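Local coordinates for protein TetR-family transcriptional regulator (Streptomyces coelicolor, PDB 2G7L) that probably regulates transcription as a TetR-type homodimer, binding operator DNA through N-terminal helix-turn-helix domains under the control of a ligand sensed by its helical C-terminal domain, at residues Thr27-Met32 and Leu71-Gly76; Arg112-Ala117 and Asp155-Ala160; Ala182-Asp187 and Leu200-Ser205. All coordinates share one frame; numbering follows the deposited sequence.

How the contacts relate
The three contacts follow one another along the chain, from the end that probably binds DNA to the far edge of the C-terminal part, which forms the dimer and, as in other TetR-type regulators, probably senses a ligand. Contact 1 packs helix 21-35 on the end of helix 63-74. Contact 2, its centre about 17 Å from that of contact 1, touches it: Leu71 CD2 rests 3.9 Å from Ala114 CB. Contact 3 lies farther out, its centre about 24 Å from that of contact 2 and about 37 Å from that of contact 1, across the chain's centre from the latter. Contacts 2 and 3, about 8 Å apart at their nearest atoms, both meet the second subunit.

Contact 1: residues Thr27-Met32 and Leu71-Gly76; sequences TAVALM and LDALLG
Helix 21-35 and the last turn of helix 63-74 come together here, with the CA atoms of Val29 and Ala73 nearest at 7.8 Å and no hydrogen bond between the segments. The helix in 71-76 stops at Leu74, and Leu75 N bonds to Asp72 O as the chain turns off. Two apolar pairs carry the contact. Val29 CG2 meets the methyl of Ala73, CB, at 3.8 Å; with its other branch, CG1, anti to the backbone N (chi1 171°), CG2 is the one turned to the neighbouring helix. Alanine suits the facing position because its short side chain lets the two backbones approach at this point. Three residues on from Val29, Met32, a selenomethionine, meets Leu74, the residue after Ala73, tip to tip, the methyl CE lying 3.8 Å from Leu74 CD2 and 4.0 Å from CD1. A long, unbranched side chain suits this place, since its length carries the terminal methyl to Leu74. Leu74 also packs on Val103 and Leu110. Packing of helix 21-35 on helix 63-74 is as expected of a TetR-family N-terminal domain, in which helix 63-74 leads from the helix-turn-helix to the C-terminal core.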
loop_
_atom_site.group_PDB
_atom_site.type_symbol
_atom_site.label_atom_id
_atom_site.label_comp_id
_atom_site.label_asym_id
_atom_site.label_seq_id
_atom_site.Cartn_x
_atom_site.Cartn_y
_atom_site.Cartn_z
ATOM N N THR A 27 17.430 -20.430 5.290
ATOM C CA THR A 27 18.705 -19.690 5.181
ATOM C C THR A 27 18.490 -18.158 5.078
ATOM O O THR A 27 19.150 -17.373 5.787
ATOM C CB THR A 27 19.515 -20.186 3.947
ATOM O OG1 THR A 27 19.711 -21.594 4.057
ATOM C CG2 THR A 27 20.881 -19.557 3.890
ATOM N N ALA A 28 17.567 -17.747 4.188
ATOM C CA ALA A 28 17.148 -16.333 4.090
ATOM C C ALA A 28 16.733 -15.803 5.447
ATOM O O ALA A 28 17.103 -14.702 5.794
ATOM C CB ALA A 28 16.012 -16.162 3.089
ATOM N N VAL A 29 15.966 -16.591 6.210
ATOM C CA VAL A 29 15.471 -16.155 7.497
ATOM C C VAL A 29 16.631 -15.924 8.441
ATOM O O VAL A 29 16.685 -14.892 9.143
ATOM C CB VAL A 29 14.484 -17.177 8.129
ATOM C CG1 VAL A 29 14.157 -16.782 9.602
ATOM C CG2 VAL A 29 13.150 -17.259 7.331
ATOM N N ALA A 30 17.541 -16.911 8.508
ATOM C CA ALA A 30 18.728 -16.828 9.355
ATOM C C ALA A 30 19.603 -15.666 8.935
ATOM O O ALA A 30 20.051 -14.932 9.779
ATOM C CB ALA A 30 19.550 -18.203 9.307
ATOM N N LEU A 31 19.835 -15.500 7.636
ATOM C CA LEU A 31 20.572 -14.318 7.125
ATOM C C LEU A 31 19.976 -12.947 7.564
ATOM O O LEU A 31 20.734 -12.036 7.954
ATOM C CB LEU A 31 20.668 -14.382 5.616
ATOM C CG LEU A 31 21.691 -13.493 4.955
ATOM C CD1 LEU A 31 23.066 -13.652 5.619
ATOM C CD2 LEU A 31 21.708 -13.925 3.507
HETATM N N MSE A 32 18.637 -12.825 7.566
HETATM C CA MSE A 32 17.973 -11.596 8.002
HETATM C C MSE A 32 18.203 -11.269 9.488
HETATM O O MSE A 32 18.533 -10.151 9.829
HETATM C CB MSE A 32 16.475 -11.662 7.724
HETATM C CG MSE A 32 15.659 -10.654 8.588
HETATM SE SE MSE A 32 13.803 -10.916 8.301
HETATM C CE MSE A 32 13.575 -11.758 10.085
ATOM N N LEU A 71 8.518 -13.461 4.638
ATOM C CA LEU A 71 7.344 -12.949 5.384
ATOM C C LEU A 71 6.480 -14.096 5.751
ATOM O O LEU A 71 6.008 -14.166 6.905
ATOM C CB LEU A 71 6.538 -11.887 4.591
ATOM C CG LEU A 71 5.310 -11.323 5.313
ATOM C CD1 LEU A 71 5.726 -10.718 6.634
ATOM C CD2 LEU A 71 4.627 -10.291 4.387
ATOM N N ASP A 72 6.243 -15.006 4.811
ATOM C CA ASP A 72 5.439 -16.183 5.159
ATOM C C ASP A 72 5.932 -16.925 6.406
ATOM O O ASP A 72 5.178 -17.156 7.357
ATOM C CB ASP A 72 5.260 -17.124 3.989
ATOM C CG ASP A 72 4.144 -18.141 4.238
ATOM O OD1 ASP A 72 4.358 -19.015 5.088
ATOM O OD2 ASP A 72 3.073 -18.115 3.584
ATOM N N ALA A 73 7.221 -17.217 6.444
ATOM C CA ALA A 73 7.843 -17.823 7.604
ATOM C C ALA A 73 7.450 -17.080 8.885
ATOM O O ALA A 73 7.015 -17.703 9.859
ATOM C CB ALA A 73 9.402 -17.810 7.429
ATOM N N LEU A 74 7.588 -15.754 8.873
ATOM C CA LEU A 74 7.388 -14.907 10.085
ATOM C C LEU A 74 5.923 -14.859 10.558
ATOM O O LEU A 74 5.623 -14.528 11.714
ATOM C CB LEU A 74 7.918 -13.478 9.824
ATOM C CG LEU A 74 9.443 -13.353 9.647
ATOM C CD1 LEU A 74 9.803 -12.199 8.772
ATOM C CD2 LEU A 74 10.149 -13.175 11.004
ATOM N N LEU A 75 5.029 -15.262 9.662
ATOM C CA LEU A 75 3.576 -15.292 9.913
ATOM C C LEU A 75 3.107 -16.555 10.634
ATOM O O LEU A 75 1.915 -16.701 10.912
ATOM C CB LEU A 75 2.798 -15.156 8.583
ATOM C CG LEU A 75 2.314 -13.766 8.145
ATOM C CD1 LEU A 75 3.051 -12.653 8.839
ATOM C CD2 LEU A 75 2.347 -13.600 6.637
ATOM N N GLY A 76 4.030 -17.493 10.895
ATOM C CA GLY A 76 3.719 -18.649 11.723
ATOM C C GLY A 76 3.563 -18.226 13.179
ATOM O O GLY A 76 2.980 -18.963 13.996
#

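Contact 2: residues Arg112-Ala117 and Asp155-Ala160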
loop_
_atom_site.group_PDB
_atom_site.type_symbol
_atom_site.label_atom_id
_atom_site.label_comp_id
_atom_site.label_asym_id
_atom_site.label_seq_id
_atom_site.Cartn_x
_atom_site.Cartn_y
_atom_site.Cartn_z
ATOM N N ARG A 112 6.381 -3.570 2.314
ATOM C CA ARG A 112 6.598 -2.943 0.996
ATOM C C ARG A 112 6.667 -3.962 -0.105
ATOM O O ARG A 112 6.067 -3.794 -1.193
ATOM C CB ARG A 112 7.846 -2.066 0.967
ATOM C CG ARG A 112 7.690 -0.782 1.740
ATOM C CD ARG A 112 9.029 -0.068 1.966
ATOM N NE ARG A 112 8.871 0.713 3.186
ATOM C CZ ARG A 112 9.788 1.505 3.720
ATOM N NH1 ARG A 112 10.950 1.697 3.118
ATOM N NH2 ARG A 112 9.525 2.164 4.827
ATOM N N SER A 113 7.376 -5.057 0.147
ATOM C CA SER A 113 7.504 -6.083 -0.883
ATOM C C SER A 113 6.242 -6.891 -1.035
ATOM O O SER A 113 5.926 -7.354 -2.138
ATOM C CB SER A 113 8.677 -7.009 -0.541
ATOM O OG SER A 113 9.883 -6.270 -0.562
ATOM N N ALA A 114 5.512 -7.075 0.064
ATOM C CA ALA A 114 4.199 -7.809 0.014
ATOM C C ALA A 114 3.155 -7.132 -0.942
ATOM O O ALA A 114 2.343 -7.798 -1.618
ATOM C CB ALA A 114 3.628 -8.004 1.446
ATOM N N LEU A 115 3.284 -5.827 -1.133
ATOM C CA LEU A 115 2.463 -5.184 -2.194
ATOM C C LEU A 115 2.909 -5.538 -3.581
ATOM O O LEU A 115 2.105 -5.597 -4.478
ATOM C CB LEU A 115 2.357 -3.654 -2.019
ATOM C CG LEU A 115 1.791 -3.223 -0.667
ATOM C CD1 LEU A 115 2.275 -1.854 -0.235
ATOM C CD2 LEU A 115 0.268 -3.341 -0.537
ATOM N N VAL A 116 4.194 -5.800 -3.777
ATOM C CA VAL A 116 4.671 -6.263 -5.074
ATOM C C VAL A 116 4.346 -7.750 -5.298
ATOM O O VAL A 116 3.813 -8.145 -6.352
ATOM C CB VAL A 116 6.187 -6.038 -5.196
ATOM C CG1 VAL A 116 6.662 -6.379 -6.606
ATOM C CG2 VAL A 116 6.521 -4.619 -4.860
ATOM N N ALA A 117 4.658 -8.598 -4.304
ATOM C CA ALA A 117 4.257 -10.035 -4.394
ATOM C C ALA A 117 3.829 -10.503 -3.024
ATOM O O ALA A 117 4.574 -10.375 -2.076
ATOM C CB ALA A 117 5.373 -10.913 -4.974
ATOM N N ASP A 155 -4.840 -3.229 3.242
ATOM C CA ASP A 155 -4.912 -2.019 4.066
ATOM C C ASP A 155 -3.879 -2.063 5.195
ATOM O O ASP A 155 -3.180 -1.060 5.443
ATOM C CB ASP A 155 -6.339 -1.889 4.611
ATOM C CG ASP A 155 -6.486 -0.768 5.669
ATOM O OD1 ASP A 155 -6.223 0.433 5.319
ATOM O OD2 ASP A 155 -6.870 -1.101 6.827
ATOM N N ALA A 156 -3.761 -3.197 5.895
ATOM C CA ALA A 156 -2.762 -3.298 6.960
ATOM C C ALA A 156 -1.362 -3.219 6.371
ATOM O O ALA A 156 -0.483 -2.524 6.879
ATOM C CB ALA A 156 -2.940 -4.628 7.777
ATOM N N THR A 157 -1.182 -3.909 5.250
ATOM C CA THR A 157 0.088 -3.943 4.552
ATOM C C THR A 157 0.484 -2.576 4.069
ATOM O O THR A 157 1.635 -2.207 4.213
ATOM C CB THR A 157 0.013 -4.851 3.310
ATOM O OG1 THR A 157 -0.546 -6.128 3.674
ATOM C CG2 THR A 157 1.379 -5.057 2.693
ATOM N N ALA A 158 -0.449 -1.830 3.434
ATOM C CA ALA A 158 -0.136 -0.441 2.985
ATOM C C ALA A 158 0.240 0.426 4.163
ATOM O O ALA A 158 1.188 1.189 4.070
ATOM C CB ALA A 158 -1.286 0.172 2.176
ATOM N N THR A 159 -0.442 0.291 5.276
ATOM C CA THR A 159 -0.131 1.129 6.463
ATOM C C THR A 159 1.217 0.794 7.119
ATOM O O THR A 159 1.920 1.674 7.649
ATOM C CB THR A 159 -1.258 1.083 7.544
ATOM O OG1 THR A 159 -2.500 1.558 6.990
ATOM C CG2 THR A 159 -0.920 2.001 8.749
ATOM N N ALA A 160 1.545 -0.495 7.161
ATOM C CA ALA A 160 2.875 -0.924 7.657
ATOM C C ALA A 160 4.011 -0.499 6.699
ATOM O O ALA A 160 5.108 -0.153 7.144
ATOM C CB ALA A 160 2.886 -2.450 7.901
#
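This is a buried, wholly apolar helix-to-helix contact in the C-terminal core, close to the centre of the chain, between helix 108-116 and helix 142-161. The axes of their short segments approach to 8.9 Å and run at 136° to each other, a crossing about midway between perpendicular and antiparallel. Ala114 and Thr157 have the closest CA atoms, and the methyl of Thr157 is the centre of the packing. Its CG2 lies 3.8 Å from Leu115 CD2, with Leu115 CG also in touch, and 3.9 Å from Ala114 CB, so one methyl is seated against two successive residues of the opposite helix. The side chains of Leu115 and Thr157 lie alongside each other, running opposite ways, and the other leucine branch, CD1, approaches Ala158 CA more loosely at 4.3 Å. Thr157 has CG2 anti to the backbone N (chi1 -50° to OG1), which sends the methyl across the contact and holds the hydroxyl back beside its own helix. There OG1 is hydrogen-bonded to Leu153 O, one turn earlier, and to Tyr100 OH. Threonine thus suits a buried site: its polar half is satisfied by its own helix and a tyrosine, while its apolar half packs like a valine. Ala114, with only a methyl, lets the backbones approach, and the small Ala158 lets Leu115 CD1 come up to its CA. Helix 89-106 lies beside this pair, with Tyr100 and Leu104 touching Ala156 and Ala160 respectively; helix 63-74 covers the side of Ala114, and Leu115 packs on Leu115 of the second subunit, bringing the helix pair to the dimer interface.

Contact 3: residues Ala182-Asp187 and Leu200-Ser205; sequences ALRDAD and LLVAGS
Val202 has CG1 anti to its carbonyl carbon (chi1 -49°), which places CG2 between the backbone N and the carbonyl carbon and lets the two methyls serve different partners. CG1 lies 4.1 Å from Leu183 CD2, the two side chains passing side by side, oppositely directed. CG2 sits over one face of the Arg184 guanidinium, 3.8 Å from CZ and 3.7 Å above the plane, offset toward the rim. A bend of the arginine chain at chi3 (105°), with chi1 setting CG beside the backbone N, contributes to bringing the guanidinium across to Val202. Leu183 also meets Leu201: its CG is 4.1 Å from Leu201 CD2, the side chains crossing at about a right angle. Each residue type fits its place: leucines fill the buried side, a branched valine divides its surface between them and the arginine, and the long arginine can cover an apolar patch with its flat face while its N-H groups point along that plane. Replacing Val202 with an alanine is likely to open a gap beside Leu183 and leave the guanidinium without the methyl on that face. Ile194 of helix 192-197 packs on both Leu183 and Leu201, and in the second subunit Leu125 meets Leu183 and Leu132 meets Leu201, so this small core is shared with the dimer partner. Beyond it, the hydroxyl of Ser205 caps Asp208 N. The arrangement is a mainly apolar helix-to-loop packing in the C-terminal domain, covered on one side by an arginine, joining the end of helix 178-185 to the connection that leads into helix 206-223, which begins with a serine N-cap.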
loop_
_atom_site.group_PDB
_atom_site.type_symbol
_atom_site.label_atom_id
_atom_site.label_comp_id
_atom_site.label_asym_id
_atom_site.label_seq_id
_atom_site.Cartn_x
_atom_site.Cartn_y
_atom_site.Cartn_z
ATOM N N ALA A 182 3.736 20.836 4.786
ATOM C CA ALA A 182 3.091 21.540 3.688
ATOM C C ALA A 182 1.590 21.756 3.933
ATOM O O ALA A 182 1.017 22.772 3.490
ATOM C CB ALA A 182 3.339 20.819 2.369
ATOM N N LEU A 183 0.965 20.800 4.627
ATOM C CA LEU A 183 -0.448 20.868 4.982
ATOM C C LEU A 183 -0.651 21.914 6.088
ATOM O O LEU A 183 -1.542 22.762 5.955
ATOM C CB LEU A 183 -1.006 19.505 5.410
ATOM C CG LEU A 183 -1.763 18.508 4.489
ATOM C CD1 LEU A 183 -2.213 18.986 3.049
ATOM C CD2 LEU A 183 -1.218 17.104 4.476
ATOM N N ARG A 184 0.168 21.869 7.148
ATOM C CA ARG A 184 0.153 22.931 8.173
ATOM C C ARG A 184 0.365 24.386 7.608
ATOM O O ARG A 184 -0.149 25.350 8.183
ATOM C CB ARG A 184 1.128 22.630 9.331
ATOM C CG ARG A 184 1.090 21.193 9.815
ATOM C CD ARG A 184 1.793 20.948 11.157
ATOM N NE ARG A 184 0.795 20.774 12.217
ATOM C CZ ARG A 184 0.643 19.694 12.995
ATOM N NH1 ARG A 184 1.461 18.648 12.892
ATOM N NH2 ARG A 184 -0.328 19.677 13.909
ATOM N N ASP A 185 1.075 24.511 6.483
ATOM C CA ASP A 185 1.477 25.794 5.877
ATOM C C ASP A 185 0.590 26.254 4.734
ATOM O O ASP A 185 0.697 27.429 4.319
ATOM C CB ASP A 185 2.884 25.718 5.257
ATOM C CG ASP A 185 3.974 25.614 6.280
ATOM O OD1 ASP A 185 3.835 26.197 7.386
ATOM O OD2 ASP A 185 4.993 24.958 5.962
ATOM N N ALA A 186 -0.203 25.328 4.165
ATOM C CA ALA A 186 -1.221 25.687 3.172
ATOM C C ALA A 186 -1.996 26.894 3.705
ATOM O O ALA A 186 -2.312 26.973 4.900
ATOM C CB ALA A 186 -2.169 24.520 2.872
ATOM N N ASP A 187 -2.263 27.841 2.811
ATOM C CA ASP A 187 -2.929 29.089 3.176
ATOM C C ASP A 187 -4.428 28.903 3.135
ATOM O O ASP A 187 -4.972 28.530 2.096
ATOM C CB ASP A 187 -2.484 30.264 2.258
ATOM C CG ASP A 187 -1.020 30.711 2.514
ATOM O OD1 ASP A 187 -0.661 31.068 3.672
ATOM O OD2 ASP A 187 -0.219 30.709 1.548
ATOM N N LEU A 200 -7.077 17.671 12.314
ATOM C CA LEU A 200 -7.394 16.234 12.195
ATOM C C LEU A 200 -6.821 15.586 10.929
ATOM O O LEU A 200 -6.557 14.377 10.923
ATOM C CB LEU A 200 -8.918 15.953 12.294
ATOM C CG LEU A 200 -9.535 15.835 13.688
ATOM C CD1 LEU A 200 -11.021 15.536 13.585
ATOM C CD2 LEU A 200 -8.856 14.780 14.543
ATOM N N LEU A 201 -6.643 16.367 9.867
ATOM C CA LEU A 201 -6.103 15.852 8.614
ATOM C C LEU A 201 -4.709 15.189 8.872
ATOM O O LEU A 201 -4.331 14.203 8.243
ATOM C CB LEU A 201 -6.012 16.985 7.621
ATOM C CG LEU A 201 -5.543 16.720 6.200
ATOM C CD1 LEU A 201 -6.355 15.565 5.705
ATOM C CD2 LEU A 201 -5.703 17.946 5.298
ATOM N N VAL A 202 -3.982 15.717 9.852
ATOM C CA VAL A 202 -2.666 15.154 10.218
ATOM C C VAL A 202 -2.616 14.545 11.648
ATOM O O VAL A 202 -1.572 14.088 12.090
ATOM C CB VAL A 202 -1.523 16.213 9.961
ATOM C CG1 VAL A 202 -1.671 16.820 8.556
ATOM C CG2 VAL A 202 -1.603 17.356 10.995
ATOM N N ALA A 203 -3.739 14.495 12.352
ATOM C CA ALA A 203 -3.766 13.893 13.694
ATOM C C ALA A 203 -4.005 12.359 13.802
ATOM O O ALA A 203 -4.471 11.680 12.842
ATOM C CB ALA A 203 -4.715 14.682 14.624
ATOM N N GLY A 204 -3.636 11.845 14.976
ATOM C CA GLY A 204 -3.807 10.441 15.358
ATOM C C GLY A 204 -2.583 9.558 15.197
ATOM O O GLY A 204 -1.801 9.721 14.244
ATOM N N SER A 205 -2.433 8.611 16.124
ATOM C CA SER A 205 -1.417 7.544 16.064
ATOM C C SER A 205 -1.702 6.608 14.905
ATOM O O SER A 205 -2.817 6.561 14.417
ATOM C CB SER A 205 -1.421 6.754 17.369
ATOM O OG SER A 205 -2.661 6.058 17.630
#